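Local coordinates for protein GCN5-related N-acetyltransferase (PDB 3TT2) that probably transfers an acyl group, most likely acetyl from acetyl-coenzyme A, to an acceptor, as a member of the GCN5-related N-acetyltransferase family, at residues Leu285-Glu290 against Gly294-Tyr299; Val48-Glu53 against Glu242-Gly247; Leu29-Gln34 against Pro41-Glu46; Ala71-Asp76 against Met98-Trp103. All blocks are in the same frame, centred on the assembly; numbering follows the deposited sequence.

Interaction 1 (Leu285-Glu290 against Gly294-Tyr299)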
loop_
_atom_site.group_PDB
_atom_site.type_symbol
_atom_site.label_atom_id
_atom_site.label_comp_id
_atom_site.label_asym_id
_atom_site.label_seq_id
_atom_site.Cartn_x
_atom_site.Cartn_y
_atom_site.Cartn_z
ATOM N N LEU A 285 4.981 -6.939 3.923
ATOM C CA LEU A 285 3.835 -6.977 3.045
ATOM C C LEU A 285 2.634 -6.433 3.790
ATOM O O LEU A 285 2.710 -6.062 4.962
ATOM C CB LEU A 285 3.569 -8.393 2.536
ATOM C CG LEU A 285 3.292 -9.502 3.548
ATOM C CD1 LEU A 285 1.848 -9.497 4.009
ATOM C CD2 LEU A 285 3.635 -10.840 2.949
ATOM N N SER A 286 1.510 -6.425 3.101
ATOM C CA SER A 286 0.345 -5.754 3.605
ATOM C C SER A 286 -0.890 -6.643 3.418
ATOM O O SER A 286 -1.072 -7.258 2.366
ATOM C CB SER A 286 0.209 -4.435 2.858
ATOM O OG SER A 286 -0.928 -3.736 3.282
ATOM N N VAL A 287 -1.731 -6.743 4.441
ATOM C CA VAL A 287 -2.945 -7.543 4.296
ATOM C C VAL A 287 -4.213 -6.886 4.849
ATOM O O VAL A 287 -4.212 -6.358 5.948
ATOM C CB VAL A 287 -2.776 -8.996 4.831
ATOM C CG1 VAL A 287 -2.828 -9.043 6.332
ATOM C CG2 VAL A 287 -3.854 -9.887 4.253
ATOM N N ASP A 288 -5.271 -6.903 4.036
ATOM C CA ASP A 288 -6.614 -6.472 4.421
ATOM C C ASP A 288 -7.310 -7.491 5.300
ATOM O O ASP A 288 -7.223 -8.697 5.072
ATOM C CB ASP A 288 -7.470 -6.271 3.180
ATOM C CG ASP A 288 -6.904 -5.236 2.271
ATOM O OD1 ASP A 288 -5.844 -5.497 1.657
ATOM O OD2 ASP A 288 -7.511 -4.154 2.180
ATOM N N ALA A 289 -8.015 -6.994 6.304
ATOM C CA ALA A 289 -8.766 -7.852 7.196
ATOM C C ALA A 289 -9.988 -7.080 7.669
ATOM O O ALA A 289 -9.900 -5.873 7.869
ATOM C CB ALA A 289 -7.885 -8.264 8.372
ATOM N N GLU A 290 -11.121 -7.759 7.830
ATOM C CA GLU A 290 -12.338 -7.112 8.339
ATOM C C GLU A 290 -12.059 -6.510 9.719
ATOM O O GLU A 290 -11.293 -7.079 10.488
ATOM C CB GLU A 290 -13.481 -8.133 8.427
ATOM C CG GLU A 290 -14.861 -7.557 8.730
ATOM C CD GLU A 290 -15.807 -8.595 9.348
ATOM O OE1 GLU A 290 -15.619 -9.809 9.103
ATOM O OE2 GLU A 290 -16.729 -8.198 10.094
ATOM N N GLY A 294 -8.233 -9.428 12.830
ATOM C CA GLY A 294 -6.811 -9.680 12.887
ATOM C C GLY A 294 -6.336 -10.309 11.603
ATOM O O GLY A 294 -7.132 -10.758 10.799
ATOM N N ALA A 295 -5.026 -10.340 11.401
ATOM C CA ALA A 295 -4.470 -10.948 10.194
ATOM C C ALA A 295 -4.617 -12.471 10.240
ATOM O O ALA A 295 -4.670 -13.072 11.325
ATOM C CB ALA A 295 -3.023 -10.530 10.007
ATOM N N PRO A 296 -4.742 -13.092 9.061
ATOM C CA PRO A 296 -4.821 -14.543 8.927
ATOM C C PRO A 296 -3.661 -15.215 9.629
ATOM O O PRO A 296 -2.525 -14.713 9.552
ATOM C CB PRO A 296 -4.655 -14.739 7.437
ATOM C CG PRO A 296 -5.248 -13.543 6.861
ATOM C CD PRO A 296 -4.848 -12.429 7.754
ATOM N N ARG A 297 -3.927 -16.353 10.272
ATOM C CA ARG A 297 -2.872 -17.085 10.962
ATOM C C ARG A 297 -1.710 -17.400 10.017
ATOM O O ARG A 297 -0.599 -17.636 10.470
ATOM C CB ARG A 297 -3.410 -18.348 11.647
ATOM C CG ARG A 297 -4.252 -18.058 12.893
ATOM C CD ARG A 297 -4.600 -19.343 13.622
ATOM N NE ARG A 297 -5.596 -19.127 14.668
ATOM C CZ ARG A 297 -5.316 -18.838 15.931
ATOM N NH1 ARG A 297 -4.058 -18.724 16.327
ATOM N NH2 ARG A 297 -6.298 -18.661 16.801
ATOM N N LEU A 298 -1.964 -17.339 8.711
ATOM C CA LEU A 298 -0.951 -17.570 7.692
ATOM C C LEU A 298 0.354 -16.822 7.940
ATOM O O LEU A 298 1.444 -17.390 7.821
ATOM C CB LEU A 298 -1.487 -17.111 6.343
ATOM C CG LEU A 298 -0.452 -17.021 5.222
ATOM C CD1 LEU A 298 0.216 -18.374 4.964
ATOM C CD2 LEU A 298 -1.028 -16.455 3.943
ATOM N N TYR A 299 0.247 -15.545 8.290
ATOM C CA TYR A 299 1.412 -14.648 8.276
ATOM C C TYR A 299 2.313 -14.837 9.484
ATOM O O TYR A 299 3.529 -14.897 9.364
ATOM C CB TYR A 299 0.958 -13.203 8.088
ATOM C CG TYR A 299 0.249 -13.049 6.764
ATOM C CD1 TYR A 299 0.975 -12.834 5.599
ATOM C CD2 TYR A 299 -1.134 -13.192 6.660
ATOM C CE1 TYR A 299 0.352 -12.721 4.376
ATOM C CE2 TYR A 299 -1.773 -13.098 5.427
ATOM C CZ TYR A 299 -1.017 -12.857 4.288
ATOM O OH TYR A 299 -1.593 -12.739 3.047
HETATM O O HOH W 1 -8.400 -6.921 11.507
#
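Leu285 and Val287 on strand 282-290 meet Tyr299 of the short helix 297-301 where the second GNAT-like region of the chain turns from strand into helix. Every second residue of the strand, Leu285, Val287 and Ala289, directs its CB at the returning chain. Leu285 puts CD1 3.6 Å from Tyr299 CE1, approaching the ring obliquely. Farther round the same ring, on the CE2 flank, Val287 CG2 lies 4.0 Å from Tyr299 CE2, also oblique and near the hydroxyl. Tyr299 CG stands anti to the carbonyl carbon (chi1 -62°), which swings the ring back from the helix to the strand. The second branch of Val287 serves the loop: CG1 sits 4.0 Å from Ala295 CB and also touches Pro296 CD. Ala289 CB then rests 3.6 Å from Gly294 O. Leu268 and Met304 pack on both Leu285 and Tyr299, extending the apolar cluster. An alanine in place of Tyr299 would probably leave Leu285 CD1 and Val287 CG2 facing a gap, with the helix less firmly tied to the strand. The polar link between the two segments is at the loop end, where one water donates to Glu290 O (3.1 Å) and accepts from Gly294 N (2.8 Å). The helix is therefore held on the strand by aliphatic and aromatic contact, and the turn is bridged by solvent.

Interaction 2 (Val48-Glu53 against Glu242-Gly247)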
loop_
_atom_site.group_PDB
_atom_site.type_symbol
_atom_site.label_atom_id
_atom_site.label_comp_id
_atom_site.label_asym_id
_atom_site.label_seq_id
_atom_site.Cartn_x
_atom_site.Cartn_y
_atom_site.Cartn_z
ATOM N N VAL A 48 10.885 9.977 0.078
ATOM C CA VAL A 48 9.985 10.997 -0.453
ATOM C C VAL A 48 10.188 11.150 -1.954
ATOM O O VAL A 48 9.240 11.037 -2.728
ATOM C CB VAL A 48 10.183 12.349 0.277
ATOM C CG1 VAL A 48 9.598 13.498 -0.509
ATOM C CG2 VAL A 48 9.569 12.300 1.661
ATOM N N LEU A 49 11.436 11.366 -2.355
ATOM C CA LEU A 49 11.814 11.492 -3.760
ATOM C C LEU A 49 11.397 10.304 -4.601
ATOM O O LEU A 49 11.117 10.452 -5.790
ATOM C CB LEU A 49 13.321 11.610 -3.869
ATOM C CG LEU A 49 13.903 12.840 -3.200
ATOM C CD1 LEU A 49 15.366 12.575 -2.914
ATOM C CD2 LEU A 49 13.705 14.059 -4.089
ATOM N N ARG A 50 11.408 9.126 -3.983
ATOM C CA ARG A 50 11.008 7.896 -4.653
ATOM C C ARG A 50 9.491 7.781 -4.774
ATOM O O ARG A 50 8.972 7.376 -5.813
ATOM C CB ARG A 50 11.554 6.680 -3.913
ATOM C CG ARG A 50 10.983 5.363 -4.421
ATOM C CD ARG A 50 11.463 4.161 -3.612
ATOM N NE ARG A 50 12.918 4.035 -3.597
ATOM C CZ ARG A 50 13.690 4.428 -2.588
ATOM N NH1 ARG A 50 13.145 4.978 -1.510
ATOM N NH2 ARG A 50 15.004 4.274 -2.659
ATOM N N ASP A 51 8.776 8.129 -3.710
ATOM C CA ASP A 51 7.320 8.095 -3.738
ATOM C C ASP A 51 6.765 9.250 -4.578
ATOM O O ASP A 51 5.559 9.340 -4.812
ATOM C CB ASP A 51 6.732 8.110 -2.320
ATOM C CG ASP A 51 7.274 6.983 -1.441
ATOM O OD1 ASP A 51 8.054 6.146 -1.947
ATOM O OD2 ASP A 51 6.917 6.930 -0.243
ATOM N N TRP A 52 7.647 10.146 -5.013
ATOM C CA TRP A 52 7.249 11.238 -5.890
ATOM C C TRP A 52 7.465 10.879 -7.346
ATOM O O TRP A 52 7.202 11.694 -8.234
ATOM C CB TRP A 52 8.047 12.493 -5.578
ATOM C CG TRP A 52 7.512 13.291 -4.455
ATOM C CD1 TRP A 52 6.317 13.120 -3.821
ATOM C CD2 TRP A 52 8.151 14.404 -3.820
ATOM N NE1 TRP A 52 6.164 14.065 -2.833
ATOM C CE2 TRP A 52 7.281 14.863 -2.807
ATOM C CE3 TRP A 52 9.376 15.059 -4.005
ATOM C CZ2 TRP A 52 7.599 15.950 -1.982
ATOM C CZ3 TRP A 52 9.683 16.129 -3.188
ATOM C CH2 TRP A 52 8.800 16.564 -2.189
ATOM N N GLU A 53 7.970 9.670 -7.583
ATOM C CA GLU A 53 8.278 9.227 -8.936
ATOM C C GLU A 53 7.011 9.196 -9.774
ATOM O O GLU A 53 6.989 9.693 -10.900
ATOM C CB GLU A 53 8.982 7.860 -8.939
ATOM C CG GLU A 53 10.471 7.919 -8.533
ATOM C CD GLU A 53 11.298 6.719 -9.003
ATOM O OE1 GLU A 53 10.729 5.781 -9.607
ATOM O OE2 GLU A 53 12.528 6.723 -8.772
ATOM N N GLU A 242 12.267 -6.227 -4.776
ATOM C CA GLU A 242 13.262 -5.629 -3.891
ATOM C C GLU A 242 13.414 -4.135 -4.168
ATOM O O GLU A 242 13.754 -3.721 -5.270
ATOM C CB GLU A 242 14.608 -6.320 -4.057
ATOM C CG GLU A 242 15.578 -5.970 -2.975
ATOM C CD GLU A 242 17.022 -5.965 -3.439
ATOM O OE1 GLU A 242 17.543 -7.043 -3.818
ATOM O OE2 GLU A 242 17.639 -4.873 -3.405
ATOM N N THR A 243 13.160 -3.311 -3.169
ATOM C CA THR A 243 13.375 -1.883 -3.349
ATOM C C THR A 243 14.270 -1.330 -2.250
ATOM O O THR A 243 13.962 -1.468 -1.067
ATOM C CB THR A 243 12.052 -1.105 -3.371
ATOM O OG1 THR A 243 11.268 -1.529 -4.492
ATOM C CG2 THR A 243 12.319 0.379 -3.488
ATOM N N ALA A 244 15.378 -0.718 -2.646
ATOM C CA ALA A 244 16.278 -0.084 -1.695
ATOM C C ALA A 244 16.731 -1.059 -0.617
ATOM O O ALA A 244 16.753 -0.718 0.569
ATOM C CB ALA A 244 15.600 1.125 -1.057
ATOM N N GLY A 245 17.065 -2.277 -1.027
ATOM C CA GLY A 245 17.541 -3.286 -0.096
ATOM C C GLY A 245 16.516 -3.799 0.901
ATOM O O GLY A 245 16.884 -4.418 1.906
ATOM N N LYS A 246 15.236 -3.523 0.640
ATOM C CA LYS A 246 14.142 -4.077 1.443
ATOM C C LYS A 246 13.253 -4.848 0.512
ATOM O O LYS A 246 13.140 -4.501 -0.665
ATOM C CB LYS A 246 13.327 -2.998 2.164
ATOM C CG LYS A 246 14.098 -2.250 3.212
ATOM C CD LYS A 246 13.183 -1.385 4.048
ATOM C CE LYS A 246 12.179 -2.226 4.835
ATOM N NZ LYS A 246 11.648 -1.485 6.034
ATOM N N GLY A 247 12.678 -5.936 1.005
ATOM C CA GLY A 247 11.723 -6.684 0.204
ATOM C C GLY A 247 10.289 -6.211 0.348
ATOM O O GLY A 247 9.867 -5.781 1.419
#
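Arg50, near the end of helix 45-51, reaches across to Thr243 and Ala244 in the beta hairpin of strands 233-243 and 246-254, so a single side chain spans parts of the chain 189 residues apart. Ala244 CB lies over one face of the guanidinium, 3.6 Å from Arg50 NH2. Thr243 CG2 approaches the same side chain obliquely, 3.7 Å from Arg50 NE and 3.9 Å from Arg50 CD. The arginine and threonine side chains run antiparallel alongside one another, and what they share is methyl against guanidinium and methylene, with no polar pairing. The route of the arginine explains the fit: CG stands anti to the backbone N (chi1 170°), sending the chain straight out from the helix, and a bend at chi3 (-58°) then turns the guanidinium across the hairpin tip. Thr243 OG1 makes a weak hydrogen bond to Gln241 NE2. Farther out, Glu46 OE2 forms a long, weak ion pair with Arg50 NH2. Behind Arg50, Val48 and Trp52 pack on Ala23 of helix 23-36. The hairpin tip is a type I' turn from Thr243 to Lys246, with Ala244 in the left-handed region. Two backbone bonds close it: Thr243 N to Lys246 O at 2.8 Å, and Lys246 N to Thr243 O at 3.0 Å.

Interaction 3 (Leu29-Gln34 against Pro41-Glu46)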
loop_
_atom_site.group_PDB
_atom_site.type_symbol
_atom_site.label_atom_id
_atom_site.label_comp_id
_atom_site.label_asym_id
_atom_site.label_seq_id
_atom_site.Cartn_x
_atom_site.Cartn_y
_atom_site.Cartn_z
ATOM N N LEU A 29 9.018 16.209 8.419
ATOM C CA LEU A 29 7.645 16.376 8.860
ATOM C C LEU A 29 6.999 15.010 9.098
ATOM O O LEU A 29 6.318 14.798 10.100
ATOM C CB LEU A 29 6.851 17.188 7.838
ATOM C CG LEU A 29 5.330 17.024 7.830
ATOM C CD1 LEU A 29 4.713 17.392 9.165
ATOM C CD2 LEU A 29 4.732 17.876 6.728
ATOM N N ILE A 30 7.220 14.084 8.170
ATOM C CA ILE A 30 6.705 12.725 8.307
ATOM C C ILE A 30 7.343 12.057 9.508
ATOM O O ILE A 30 6.695 11.310 10.241
ATOM C CB ILE A 30 7.063 11.853 7.092
ATOM C CG1 ILE A 30 6.770 12.579 5.779
ATOM C CG2 ILE A 30 6.331 10.529 7.163
ATOM C CD1 ILE A 30 5.371 13.056 5.663
ATOM N N ALA A 31 8.632 12.317 9.690
ATOM C CA ALA A 31 9.373 11.719 10.783
ATOM C C ALA A 31 8.798 12.179 12.116
ATOM O O ALA A 31 8.574 11.372 13.017
ATOM C CB ALA A 31 10.834 12.070 10.673
ATOM N N ALA A 32 8.543 13.478 12.228
ATOM C CA ALA A 32 7.958 14.037 13.443
ATOM C C ALA A 32 6.582 13.436 13.699
ATOM O O ALA A 32 6.214 13.178 14.847
ATOM C CB ALA A 32 7.879 15.558 13.356
ATOM N N CYS A 33 5.835 13.204 12.620
ATOM C CA CYS A 33 4.511 12.574 12.695
ATOM C C CYS A 33 4.564 11.088 13.061
ATOM O O CYS A 33 3.806 10.632 13.922
ATOM C CB CYS A 33 3.746 12.741 11.381
ATOM S SG CYS A 33 3.021 14.364 11.144
ATOM N N GLN A 34 5.446 10.336 12.401
ATOM C CA GLN A 34 5.549 8.901 12.655
ATOM C C GLN A 34 6.155 8.653 14.024
ATOM O O GLN A 34 5.995 7.582 14.600
ATOM C CB GLN A 34 6.341 8.181 11.555
ATOM C CG GLN A 34 7.809 8.531 11.477
ATOM C CD GLN A 34 8.504 7.800 10.345
ATOM O OE1 GLN A 34 9.664 8.062 10.037
ATOM N NE2 GLN A 34 7.791 6.878 9.717
ATOM N N PRO A 41 11.461 7.001 13.668
ATOM C CA PRO A 41 11.652 7.894 12.523
ATOM C C PRO A 41 12.470 7.238 11.410
ATOM O O PRO A 41 13.664 7.495 11.262
ATOM C CB PRO A 41 12.413 9.072 13.133
ATOM C CG PRO A 41 12.002 9.068 14.565
ATOM C CD PRO A 41 11.911 7.619 14.925
ATOM N N ASP A 42 11.809 6.382 10.638
ATOM C CA ASP A 42 12.416 5.757 9.475
ATOM C C ASP A 42 12.616 6.783 8.363
ATOM O O ASP A 42 13.614 6.744 7.651
ATOM C CB ASP A 42 11.505 4.636 8.972
ATOM C CG ASP A 42 12.154 3.785 7.904
ATOM O OD1 ASP A 42 13.309 4.060 7.515
ATOM O OD2 ASP A 42 11.492 2.833 7.447
ATOM N N ALA A 43 11.675 7.720 8.253
ATOM C CA ALA A 43 11.522 8.568 7.070
ATOM C C ALA A 43 12.788 9.289 6.610
ATOM O O ALA A 43 13.535 9.841 7.419
ATOM C CB ALA A 43 10.409 9.563 7.286
ATOM N N SER A 44 13.021 9.265 5.300
ATOM C CA SER A 44 14.157 9.947 4.686
ATOM C C SER A 44 13.689 10.698 3.443
ATOM O O SER A 44 12.685 10.334 2.833
ATOM C CB SER A 44 15.249 8.944 4.303
ATOM O OG SER A 44 14.821 8.084 3.260
ATOM N N ALA A 45 14.412 11.750 3.075
ATOM C CA ALA A 45 14.108 12.498 1.864
ATOM C C ALA A 45 14.230 11.587 0.654
ATOM O O ALA A 45 13.535 11.765 -0.342
ATOM C CB ALA A 45 15.037 13.678 1.722
ATOM N N GLU A 46 15.119 10.608 0.758
ATOM C CA GLU A 46 15.300 9.609 -0.276
ATOM C C GLU A 46 14.000 8.877 -0.606
ATOM O O GLU A 46 13.681 8.667 -1.778
ATOM C CB GLU A 46 16.335 8.608 0.187
ATOM C CG GLU A 46 16.708 7.603 -0.854
ATOM C CD GLU A 46 17.815 6.688 -0.382
ATOM O OE1 GLU A 46 18.824 7.193 0.168
ATOM O OE2 GLU A 46 17.666 5.461 -0.553
#
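Gln34 of helix 23-36 grips the chain at Pro41-Ala43 as it heads toward helix 45-51. From CB its CG turns between the backbone N and the carbonyl carbon (chi1 67°), and the rest runs extended. CG passes 4.0 Å from Pro41 CA, and CD comes 3.6 Å from Asp42 N. At the tip, OE1 accepts a nearly straight hydrogen bond from Ala43 N (2.7 Å, 166° at the hydrogen), with the donor in the carbonyl plane, and also lies against the Ala43 methyl. Asp42 N is close to OE1 too, but at an angle too poor for a bond. Alongside, Ala31 CB packs against two partners, 4.2 Å from Pro41 CB and 4.2 Å from Ala43 CB, while Ile30 CB lies 4.1 Å from that same Ala43 methyl. One residue on, Ser44 is the N-cap of helix 45-51, its OG bonded to Glu47 N. An alanine at Gln34 would probably leave Ala43 N without its acceptor and the approach to the next helix freer to move. A side-chain carbonyl thus supplies the acceptor for a loop amide, and small methyl groups let the loop lie close along the helix of this N-acetyltransferase region.

Interaction 4 (Ala71-Asp76 against Met98-Trp103). With SO4 (sulfate ion), chain I.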
loop_
_atom_site.group_PDB
_atom_site.type_symbol
_atom_site.label_atom_id
_atom_site.label_comp_id
_atom_site.label_asym_id
_atom_site.label_seq_id
_atom_site.Cartn_x
_atom_site.Cartn_y
_atom_site.Cartn_z
ATOM N N ALA A 71 8.003 23.012 7.079
ATOM C CA ALA A 71 6.782 22.411 6.583
ATOM C C ALA A 71 5.853 22.053 7.743
ATOM O O ALA A 71 6.131 21.159 8.549
ATOM C CB ALA A 71 7.124 21.166 5.794
ATOM N N ALA A 72 4.703 22.713 7.761
ATOM C CA ALA A 72 3.718 22.543 8.819
ATOM C C ALA A 72 2.885 21.301 8.574
ATOM O O ALA A 72 2.582 20.548 9.492
ATOM C CB ALA A 72 2.835 23.771 8.922
ATOM N N ALA A 73 2.499 21.106 7.320
ATOM C CA ALA A 73 1.692 19.956 6.937
ATOM C C ALA A 73 1.886 19.624 5.463
ATOM O O ALA A 73 2.307 20.470 4.673
ATOM C CB ALA A 73 0.215 20.209 7.250
ATOM N N TYR A 74 1.605 18.376 5.108
ATOM C CA TYR A 74 1.728 17.933 3.731
ATOM C C TYR A 74 0.776 16.794 3.426
ATOM O O TYR A 74 0.562 15.922 4.268
ATOM C CB TYR A 74 3.162 17.504 3.452
ATOM C CG TYR A 74 3.352 16.622 2.238
ATOM C CD1 TYR A 74 3.329 15.242 2.353
ATOM C CD2 TYR A 74 3.592 17.173 0.979
ATOM C CE1 TYR A 74 3.524 14.430 1.245
ATOM C CE2 TYR A 74 3.792 16.367 -0.138
ATOM C CZ TYR A 74 3.757 14.994 -0.001
ATOM O OH TYR A 74 3.959 14.177 -1.100
ATOM N N ALA A 75 0.245 16.788 2.207
ATOM C CA ALA A 75 -0.538 15.658 1.714
ATOM C C ALA A 75 -0.329 15.393 0.219
ATOM O O ALA A 75 -0.057 16.309 -0.563
ATOM C CB ALA A 75 -2.003 15.856 2.025
ATOM N N ASP A 76 -0.430 14.125 -0.164
ATOM C CA ASP A 76 -0.447 13.733 -1.577
ATOM C C ASP A 76 -1.620 12.769 -1.851
ATOM O O ASP A 76 -2.154 12.186 -0.916
ATOM C CB ASP A 76 0.906 13.148 -2.020
ATOM C CG ASP A 76 1.265 11.820 -1.317
ATOM O OD1 ASP A 76 0.376 11.117 -0.785
ATOM O OD2 ASP A 76 2.469 11.463 -1.323
HETATM N N MSE A 98 -4.931 23.277 15.224
HETATM C CA MSE A 98 -4.995 24.597 14.590
HETATM C C MSE A 98 -5.969 24.724 13.414
HETATM O O MSE A 98 -6.076 25.787 12.798
HETATM C CB MSE A 98 -3.604 25.062 14.184
HETATM C CG MSE A 98 -2.637 25.122 15.341
HETATM SE SE MSE A 98 -1.008 26.045 14.837
HETATM C CE MSE A 98 -1.749 27.823 14.540
ATOM N N GLY A 99 -6.646 23.633 13.086
ATOM C CA GLY A 99 -7.512 23.604 11.922
ATOM C C GLY A 99 -6.777 23.132 10.679
ATOM O O GLY A 99 -7.354 23.067 9.593
ATOM N N LEU A 100 -5.504 22.789 10.849
ATOM C CA LEU A 100 -4.645 22.402 9.738
ATOM C C LEU A 100 -4.949 21.004 9.200
ATOM O O LEU A 100 -4.984 20.800 7.987
ATOM C CB LEU A 100 -3.179 22.501 10.149
ATOM C CG LEU A 100 -2.387 23.575 9.407
ATOM C CD1 LEU A 100 -2.993 24.953 9.642
ATOM C CD2 LEU A 100 -0.941 23.540 9.839
ATOM N N GLY A 101 -5.162 20.042 10.094
ATOM C CA GLY A 101 -5.560 18.705 9.675
ATOM C C GLY A 101 -6.910 18.717 8.970
ATOM O O GLY A 101 -7.135 17.950 8.035
ATOM N N THR A 102 -7.809 19.595 9.419
ATOM C CA THR A 102 -9.105 19.791 8.764
ATOM C C THR A 102 -8.910 20.358 7.360
ATOM O O THR A 102 -9.577 19.952 6.406
ATOM C CB THR A 102 -10.027 20.751 9.565
ATOM O OG1 THR A 102 -10.494 20.104 10.758
ATOM C CG2 THR A 102 -11.221 21.174 8.728
ATOM N N TRP A 103 -7.976 21.289 7.241
ATOM C CA TRP A 103 -7.700 21.915 5.968
ATOM C C TRP A 103 -7.261 20.889 4.919
ATOM O O TRP A 103 -7.831 20.841 3.829
ATOM C CB TRP A 103 -6.643 22.991 6.147
ATOM C CG TRP A 103 -6.555 23.908 5.001
ATOM C CD1 TRP A 103 -7.209 25.097 4.853
ATOM C CD2 TRP A 103 -5.773 23.726 3.817
ATOM N NE1 TRP A 103 -6.879 25.669 3.647
ATOM C CE2 TRP A 103 -5.995 24.846 2.993
ATOM C CE3 TRP A 103 -4.900 22.729 3.377
ATOM C CZ2 TRP A 103 -5.371 24.998 1.754
ATOM C CZ3 TRP A 103 -4.280 22.881 2.154
ATOM C CH2 TRP A 103 -4.519 24.008 1.354
HETATM S S SO4 I . -7.341 20.198 13.410
HETATM O O1 SO4 I . -8.732 19.880 13.770
HETATM O O2 SO4 I . -6.415 19.114 13.768
HETATM O O3 SO4 I . -7.267 20.446 11.975
HETATM O O4 SO4 I . -6.891 21.407 14.093
#
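Leu100, in the first turn of helix 100-115, makes the apolar part of this contact by laying CD2 on two alanines of strand 71-80. CD2 is 3.9 Å from Ala72 CB and 4.4 Å from Ala73 CB. Two successive methyl groups can point at one leucine because Ala72 and Ala73 form a classic beta bulge, both facing Val64 of the neighbouring strand. The polar part is turned to a bound sulfate, probably from the crystallisation liquor. Thr102 N donates to its O3 at 2.7 Å (N-H...O 156°). Gly99 N lies suspiciously close to sulfate O4, so a bond there is doubtful. Gly101 N and Leu100 N are also near, 2.9 Å and 3.1 Å from sulfate O3, so the amides at the helix start collect round the anion. Thr102 OG1 adds only weak contacts to the ion and is hydrogen-bonded with His145 NE2. Such a glycine-rich loop leading into a helix N-terminus, with Gly99 at the N-cap, matches the GNAT pyrophosphate-binding loop; the sulfate probably marks where a coenzyme A phosphate would sit. Within the strand itself, Tyr74 OH donates to Asp76 OD2 at 3.1 Å. The buried alanine-leucine contact thus seats the start of helix 100-115 on strand 71-80, which runs between strands 61-65 and 84-91, while Tyr74 packs against helix 23-36.

How the interactions relate
Interaction 4 is the buried contact of the four, and interaction 1 is partly buried; each sets a helix start on a strand through apolar side chains, one in each GNAT-like region of the chain. Interactions 2 and 3 lie at the surface and share helix 45-51: interaction 3 fixes the approach to it with a side-chain-to-backbone hydrogen bond, and interaction 2 sends an arginine from it across to the other region by van der Waals contact. Leu29 of interaction 3 packs on the strand of interaction 4, and Trp52 NE1 of interaction 2 is probably hydrogen-bonded to Tyr74 OH there. Interactions 1 and 2 involve the neighbouring strands 282-290 and 246-254 but do not touch.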